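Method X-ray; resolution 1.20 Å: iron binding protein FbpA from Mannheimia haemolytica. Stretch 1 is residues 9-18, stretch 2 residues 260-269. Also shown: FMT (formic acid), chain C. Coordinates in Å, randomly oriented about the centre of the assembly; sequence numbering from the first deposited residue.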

ATOM      1  N   TYR A   9       9.455   1.468   5.899  1.00 11.14           N
ATOM      2  CA  TYR A   9       8.449   0.415   6.001  1.00 11.37           C
ATOM      3  C   TYR A   9       8.477  -0.522   4.786  1.00 11.58           C
ATOM      4  O   TYR A   9       7.758  -1.521   4.763  1.00 12.25           O
ATOM      5  CB  TYR A   9       7.046   1.016   6.157  1.00 11.64           C
ATOM      6  CG  TYR A   9       6.810   1.641   7.507  1.00 12.53           C
ATOM      7  CD1 TYR A   9       6.374   0.876   8.581  1.00 14.29           C
ATOM      8  CD2 TYR A   9       7.033   2.997   7.716  1.00 14.36           C
ATOM      9  CE1 TYR A   9       6.162   1.451   9.829  1.00 15.66           C
ATOM     10  CE2 TYR A   9       6.822   3.577   8.950  1.00 15.38           C
ATOM     11  CZ  TYR A   9       6.392   2.802  10.002  1.00 15.85           C
ATOM     12  OH  TYR A   9       6.189   3.398  11.229  1.00 18.27           O
ATOM     13  N   ARG A  10       9.267  -0.180   3.772  1.00 11.69           N
ATOM     14  CA  ARG A  10       9.455  -1.015   2.582  1.00 12.01           C
ATOM     15  C   ARG A  10      10.710  -1.875   2.733  1.00 12.53           C
ATOM     16  O   ARG A  10      11.756  -1.386   3.151  1.00 12.94           O
ATOM     17  CB  ARG A  10       9.585  -0.138   1.332  1.00 11.85           C
ATOM     18  CG  ARG A  10       8.538   0.959   1.236  1.00 11.46           C
ATOM     19  CD  ARG A  10       8.214   1.386  -0.175  1.00 10.89           C
ATOM     20  NE  ARG A  10       7.612   0.302  -0.944  1.00  9.96           N
ATOM     21  CZ  ARG A  10       7.273   0.397  -2.220  1.00  9.78           C
ATOM     22  NH1 ARG A  10       6.737  -0.653  -2.830  1.00  9.98           N
ATOM     23  NH2 ARG A  10       7.435   1.535  -2.876  1.00  9.81           N
ATOM     24  N   GLN A  11      10.606  -3.156   2.380  1.00 12.95           N
ATOM     25  CA  GLN A  11      11.747  -4.071   2.420  1.00 13.63           C
ATOM     26  C   GLN A  11      12.723  -3.717   1.300  1.00 13.24           C
ATOM     27  O   GLN A  11      12.333  -3.085   0.318  1.00 12.78           O
ATOM     28  CB  GLN A  11      11.282  -5.523   2.293  1.00 14.27           C
ATOM     29  CG  GLN A  11      10.545  -6.038   3.517  1.00 16.69           C
ATOM     30  CD  GLN A  11      11.471  -6.293   4.687  1.00 20.14           C
ATOM     31  OE1 GLN A  11      12.486  -6.978   4.540  1.00 22.92           O
ATOM     32  NE2 GLN A  11      11.129  -5.750   5.850  1.00 22.45           N
ATOM     33  N   PRO A  12      13.997  -4.092   1.450  1.00 13.63           N
ATOM     34  CA  PRO A  12      15.026  -3.728   0.472  1.00 13.77           C
ATOM     35  C   PRO A  12      14.645  -3.968  -0.988  1.00 13.32           C
ATOM     36  O   PRO A  12      14.915  -3.120  -1.817  1.00 13.73           O
ATOM     37  CB  PRO A  12      16.220  -4.601   0.875  1.00 14.13           C
ATOM     38  CG  PRO A  12      16.048  -4.830   2.314  1.00 14.42           C
ATOM     39  CD  PRO A  12      14.570  -4.851   2.576  1.00 13.70           C
ATOM     40  N   TYR A  13      14.008  -5.093  -1.304  1.00 12.89           N
ATOM     41  CA  TYR A  13      13.753  -5.423  -2.705  1.00 12.53           C
ATOM     42  C   TYR A  13      12.840  -4.412  -3.413  1.00 12.10           C
ATOM     43  O   TYR A  13      12.896  -4.287  -4.632  1.00 12.40           O
ATOM     44  CB  TYR A  13      13.245  -6.870  -2.865  1.00 12.53           C
ATOM     45  CG  TYR A  13      11.783  -7.139  -2.549  1.00 12.46           C
ATOM     46  CD1 TYR A  13      11.255  -6.901  -1.283  1.00 12.69           C
ATOM     47  CD2 TYR A  13      10.940  -7.688  -3.513  1.00 12.37           C
ATOM     48  CE1 TYR A  13       9.921  -7.179  -0.997  1.00 12.08           C
ATOM     49  CE2 TYR A  13       9.612  -7.967  -3.241  1.00 12.34           C
ATOM     50  CZ  TYR A  13       9.102  -7.708  -1.988  1.00 11.91           C
ATOM     51  OH  TYR A  13       7.780  -7.991  -1.717  1.00 12.21           O
ATOM     52  N   LEU A  14      12.027  -3.679  -2.646  1.00 11.83           N
ATOM     53  CA  LEU A  14      11.111  -2.680  -3.206  1.00 11.66           C
ATOM     54  C   LEU A  14      11.542  -1.214  -3.021  1.00 11.62           C
ATOM     55  O   LEU A  14      10.798  -0.305  -3.383  1.00 12.00           O
ATOM     56  CB  LEU A  14       9.703  -2.890  -2.628  1.00 11.61           C
ATOM     57  CG  LEU A  14       8.999  -4.160  -3.123  1.00 11.40           C
ATOM     58  CD1 LEU A  14       7.768  -4.461  -2.280  1.00 11.49           C
ATOM     59  CD2 LEU A  14       8.617  -4.029  -4.578  1.00 11.64           C
ATOM     60  N   ILE A  15      12.736  -0.971  -2.482  1.00 11.83           N
ATOM     61  CA  ILE A  15      13.205   0.411  -2.290  1.00 12.23           C
ATOM     62  C   ILE A  15      14.711   0.620  -2.498  1.00 12.82           C
ATOM     63  O   ILE A  15      15.128   1.709  -2.891  1.00 12.76           O
ATOM     64  CB  ILE A  15      12.744   0.946  -0.904  1.00 12.18           C
ATOM     65  CG1 ILE A  15      12.830   2.478  -0.829  1.00 12.53           C
ATOM     66  CG2 ILE A  15      13.533   0.306   0.224  1.00 12.52           C
ATOM     67  CD1 ILE A  15      11.983   3.211  -1.832  1.00 13.21           C
ATOM     68  N   GLU A  16      15.517  -0.411  -2.260  1.00 13.79           N
ATOM     69  CA  GLU A  16      16.966  -0.312  -2.427  1.00 15.03           C
ATOM     70  C   GLU A  16      17.401   0.199  -3.803  1.00 15.20           C
ATOM     71  O   GLU A  16      18.306   1.023  -3.863  1.00 15.27           O
ATOM     72  CB  GLU A  16      17.645  -1.651  -2.107  1.00 15.80           C
ATOM     73  CG  GLU A  16      19.160  -1.594  -1.982  1.00 17.98           C
ATOM     74  CD  GLU A  16      19.745  -2.941  -1.618  1.00 21.14           C
ATOM     75  OE1 GLU A  16      20.386  -3.563  -2.493  1.00 23.79           O
ATOM     76  OE2 GLU A  16      19.557  -3.379  -0.462  1.00 22.97           O
ATOM     77  N   PRO A  17      16.806  -0.261  -4.908  1.00 15.47           N
ATOM     78  CA  PRO A  17      17.209   0.257  -6.225  1.00 15.65           C
ATOM     79  C   PRO A  17      17.089   1.779  -6.340  1.00 15.49           C
ATOM     80  O   PRO A  17      17.979   2.432  -6.886  1.00 15.71           O
ATOM     81  CB  PRO A  17      16.248  -0.448  -7.190  1.00 15.89           C
ATOM     82  CG  PRO A  17      15.869  -1.697  -6.486  1.00 16.14           C
ATOM     83  CD  PRO A  17      15.773  -1.312  -5.032  1.00 15.65           C
ATOM     84  N   MET A  18      16.005   2.334  -5.808  1.00 15.07           N
ATOM     85  CA  MET A  18      15.792   3.777  -5.851  1.00 14.65           C
ATOM     86  C   MET A  18      16.816   4.517  -4.998  1.00 14.66           C
ATOM     87  O   MET A  18      17.337   5.555  -5.413  1.00 14.74           O
ATOM     88  CB  MET A  18      14.381   4.142  -5.382  1.00 14.45           C
ATOM     89  CG  MET A  18      13.265   3.560  -6.240  1.00 14.69           C
ATOM     90  SD  MET A  18      12.757   1.937  -5.666  1.00 16.38           S
ATOM     91  CE  MET A  18      11.890   1.330  -7.082  1.00 15.20           C
ATOM     92  N   GLY A 260      10.277   6.305 -12.874  1.00 12.00           N
ATOM     93  CA  GLY A 260      10.451   5.237 -13.841  1.00 12.02           C
ATOM     94  C   GLY A 260      10.870   3.930 -13.195  1.00 12.05           C
ATOM     95  O   GLY A 260      10.410   2.870 -13.605  1.00 12.37           O
ATOM     96  N   LEU A 261      11.742   3.995 -12.195  1.00 12.11           N
ATOM     97  CA  LEU A 261      12.134   2.808 -11.443  1.00 12.18           C
ATOM     98  C   LEU A 261      10.950   2.216 -10.667  1.00 11.46           C
ATOM     99  O   LEU A 261      10.766   1.007 -10.635  1.00 11.45           O
ATOM    100  CB  LEU A 261      13.282   3.119 -10.476  1.00 12.85           C
ATOM    101  CG  LEU A 261      14.620   3.541 -11.086  1.00 14.60           C
ATOM    102  CD1 LEU A 261      15.602   3.900  -9.977  1.00 15.90           C
ATOM    103  CD2 LEU A 261      15.196   2.457 -11.985  1.00 15.47           C
ATOM    104  N   TYR A 262      10.154   3.064 -10.028  1.00 10.73           N
ATOM    105  CA  TYR A 262       8.956   2.592  -9.348  1.00 10.46           C
ATOM    106  C   TYR A 262       8.033   1.864 -10.341  1.00 10.31           C
ATOM    107  O   TYR A 262       7.443   0.835 -10.011  1.00 10.27           O
ATOM    108  CB  TYR A 262       8.218   3.760  -8.708  1.00 10.29           C
ATOM    109  CG  TYR A 262       8.743   4.241  -7.369  1.00 10.04           C
ATOM    110  CD1 TYR A 262       9.084   5.576  -7.177  1.00 10.16           C
ATOM    111  CD2 TYR A 262       8.839   3.382  -6.284  1.00 10.01           C
ATOM    112  CE1 TYR A 262       9.515   6.034  -5.945  1.00 10.44           C
ATOM    113  CE2 TYR A 262       9.274   3.829  -5.042  1.00  9.88           C
ATOM    114  CZ  TYR A 262       9.613   5.163  -4.882  1.00  9.92           C
ATOM    115  OH  TYR A 262      10.025   5.643  -3.660  1.00 10.69           O
ATOM    116  N   ALA A 263       7.923   2.386 -11.557  1.00 10.40           N
ATOM    117  CA  ALA A 263       7.072   1.769 -12.575  1.00 10.65           C
ATOM    118  C   ALA A 263       7.641   0.433 -13.047  1.00 11.04           C
ATOM    119  O   ALA A 263       6.944  -0.577 -13.048  1.00 10.99           O
ATOM    120  CB  ALA A 263       6.899   2.704 -13.758  1.00 11.06           C
ATOM    121  N   GLU A 264       8.916   0.432 -13.420  1.00 11.38           N
ATOM    122  CA  GLU A 264       9.502  -0.694 -14.147  1.00 11.90           C
ATOM    123  C   GLU A 264       9.987  -1.803 -13.239  1.00 11.72           C
ATOM    124  O   GLU A 264       9.883  -2.978 -13.591  1.00 12.53           O
ATOM    125  CB  GLU A 264      10.666  -0.222 -15.020  1.00 12.24           C
ATOM    126  CG  GLU A 264      10.257   0.717 -16.142  1.00 13.79           C
ATOM    127  CD  GLU A 264       9.363   0.065 -17.184  1.00 15.51           C
ATOM    128  OE1 GLU A 264       8.591   0.799 -17.828  1.00 17.80           O
ATOM    129  OE2 GLU A 264       9.433  -1.168 -17.364  1.00 16.73           O
ATOM    130  N   LEU A 265      10.527  -1.442 -12.078  1.00 11.61           N
ATOM    131  CA  LEU A 265      11.043  -2.415 -11.121  1.00 11.63           C
ATOM    132  C   LEU A 265       9.990  -2.890 -10.128  1.00 11.11           C
ATOM    133  O   LEU A 265       9.960  -4.063  -9.771  1.00 11.77           O
ATOM    134  CB  LEU A 265      12.231  -1.842 -10.346  1.00 11.85           C
ATOM    135  CG  LEU A 265      13.439  -1.382 -11.162  1.00 13.50           C
ATOM    136  CD1 LEU A 265      14.558  -0.928 -10.235  1.00 14.06           C
ATOM    137  CD2 LEU A 265      13.932  -2.477 -12.102  1.00 14.72           C
ATOM    138  N   ASN A 266       9.148  -1.979  -9.655  1.00 10.50           N
ATOM    139  CA  ASN A 266       8.168  -2.326  -8.633  1.00 10.11           C
ATOM    140  C   ASN A 266       6.776  -2.634  -9.177  1.00  9.33           C
ATOM    141  O   ASN A 266       5.961  -3.178  -8.444  1.00  9.89           O
ATOM    142  CB  ASN A 266       8.030  -1.206  -7.598  1.00 10.18           C
ATOM    143  CG  ASN A 266       9.212  -1.108  -6.654  1.00 10.38           C
ATOM    144  OD1 ASN A 266      10.258  -1.734  -6.852  1.00 11.13           O
ATOM    145  ND2 ASN A 266       9.048  -0.299  -5.609  1.00 10.26           N
ATOM    146  N   HIS A 267       6.490  -2.261 -10.424  1.00  8.83           N
ATOM    147  CA  HIS A 267       5.153  -2.449 -11.011  1.00  8.84           C
ATOM    148  C   HIS A 267       4.066  -1.684 -10.264  1.00  8.54           C
ATOM    149  O   HIS A 267       2.919  -2.125 -10.188  1.00  8.98           O
ATOM    150  CB  HIS A 267       4.834  -3.937 -11.152  1.00  8.94           C
ATOM    151  CG  HIS A 267       5.798  -4.630 -12.049  1.00  9.30           C
ATOM    152  ND1 HIS A 267       5.796  -4.439 -13.413  1.00 10.21           N
ATOM    153  CD2 HIS A 267       6.845  -5.439 -11.776  1.00 10.06           C
ATOM    154  CE1 HIS A 267       6.782  -5.137 -13.946  1.00 10.34           C
ATOM    155  NE2 HIS A 267       7.432  -5.754 -12.976  1.00 10.18           N
ATOM    156  N   GLU A 268       4.448  -0.516  -9.742  1.00  8.66           N
ATOM    157  CA  GLU A 268       3.526   0.408  -9.104  1.00  8.61           C
ATOM    158  C   GLU A 268       3.126   1.492 -10.090  1.00  8.60           C
ATOM    159  O   GLU A 268       3.701   1.618 -11.170  1.00  9.12           O
ATOM    160  CB  GLU A 268       4.170   1.030  -7.865  1.00  8.81           C
ATOM    161  CG  GLU A 268       4.381   0.041  -6.740  1.00  8.55           C
ATOM    162  CD  GLU A 268       5.003   0.689  -5.532  1.00  8.86           C
ATOM    163  OE1 GLU A 268       4.253   1.239  -4.692  1.00  8.93           O
ATOM    164  OE2 GLU A 268       6.243   0.656  -5.431  1.00  9.95           O
ATOM    165  N   TYR A 269       2.112   2.263  -9.725  1.00  8.77           N
ATOM    166  CA  TYR A 269       1.686   3.394 -10.537  1.00  9.16           C
ATOM    167  C   TYR A 269       2.445   4.643 -10.087  1.00  9.81           C
ATOM    168  O   TYR A 269       2.306   5.058  -8.945  1.00  9.79           O
ATOM    169  CB  TYR A 269       0.178   3.618 -10.404  1.00  9.22           C
ATOM    170  CG  TYR A 269      -0.632   2.434 -10.891  1.00  9.29           C
ATOM    171  CD1 TYR A 269      -1.257   1.568 -10.000  1.00  9.86           C
ATOM    172  CD2 TYR A 269      -0.757   2.171 -12.257  1.00  9.66           C
ATOM    173  CE1 TYR A 269      -1.988   0.466 -10.456  1.00  9.72           C
ATOM    174  CE2 TYR A 269      -1.486   1.076 -12.721  1.00 10.49           C
ATOM    175  CZ  TYR A 269      -2.094   0.230 -11.816  1.00 10.20           C
ATOM    176  OH  TYR A 269      -2.812  -0.861 -12.259  1.00 11.28           O
TER
HETATM  177  C   FMT C1001       5.751  -2.669   0.036  1.00 10.81           C
HETATM  178  O1  FMT C1001       6.959  -2.190   0.284  1.00 10.75           O
HETATM  179  O2  FMT C1001       5.095  -2.190  -0.871  1.00 11.13           O
HETATM  180  O   HOH W   1       8.108   4.341  -2.028  1.00 10.82           O
HETATM  181  O   HOH W   2      11.688  -4.006  -7.088  1.00 12.76           O

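The strongest polar link is the salt bridge between Arg 10 and Glu 268. Both terminal nitrogens of the guanidinium converge on a single carboxylate oxygen: Arg 10 NH1 and Arg 10 NH2 each lie 3.0 Å from Glu 268 OE2, with N-H...O angles of 146°. This bifurcated approach places OE2 at the edge of the guanidinium, near its plane, where the N-H groups point. Another edge position is taken by the bound formic acid, probably from the crystallisation liquor: Arg 10 NE donates to FMT O1 at 2.9 Å and a nearly linear 174°, while NH1 reaches FMT O2 at 3.0 Å with a more bent 134°.

Glu 268 OE2 also accepts a hydrogen bond from Asn 266 ND2 at 3.0 Å and 163°. The same amide nitrogen donates across the contact to the backbone carbonyl, Asn 266 ND2 to Leu 14 O, at 2.8 Å and 161°. Both ND2 protons are thus used, and the amide ties the backbone of Leu 14 to the carboxylate that holds Arg 10. The other end of the amide, Asn 266 OD1, is hydrogen-bonded to water 2 at 2.7 Å, and the same water lies 2.8 Å from Tyr 13 O, within hydrogen-bonding reach; with further acceptors nearby, its two protons cannot serve all of them at once. Water 1 makes a second bridge, 3.0 Å from Arg 10 NH2 and 2.8 Å from Tyr 262 OH.

Beyond this network the contact is mainly apolar. Met 18, with the largest area covered by the opposing stretch, lies against Tyr 262: its CG is 4.2 Å from the ring centroid of Tyr 262 and 13° off the normal, a CH-pi contact over the face. Met 18 CE reaches Tyr 262 CD2 at 3.8 Å and Leu 261 CB at 4.1 Å. Farther along, Pro 17 CB packs against Leu 265 CD1 at 3.5 Å.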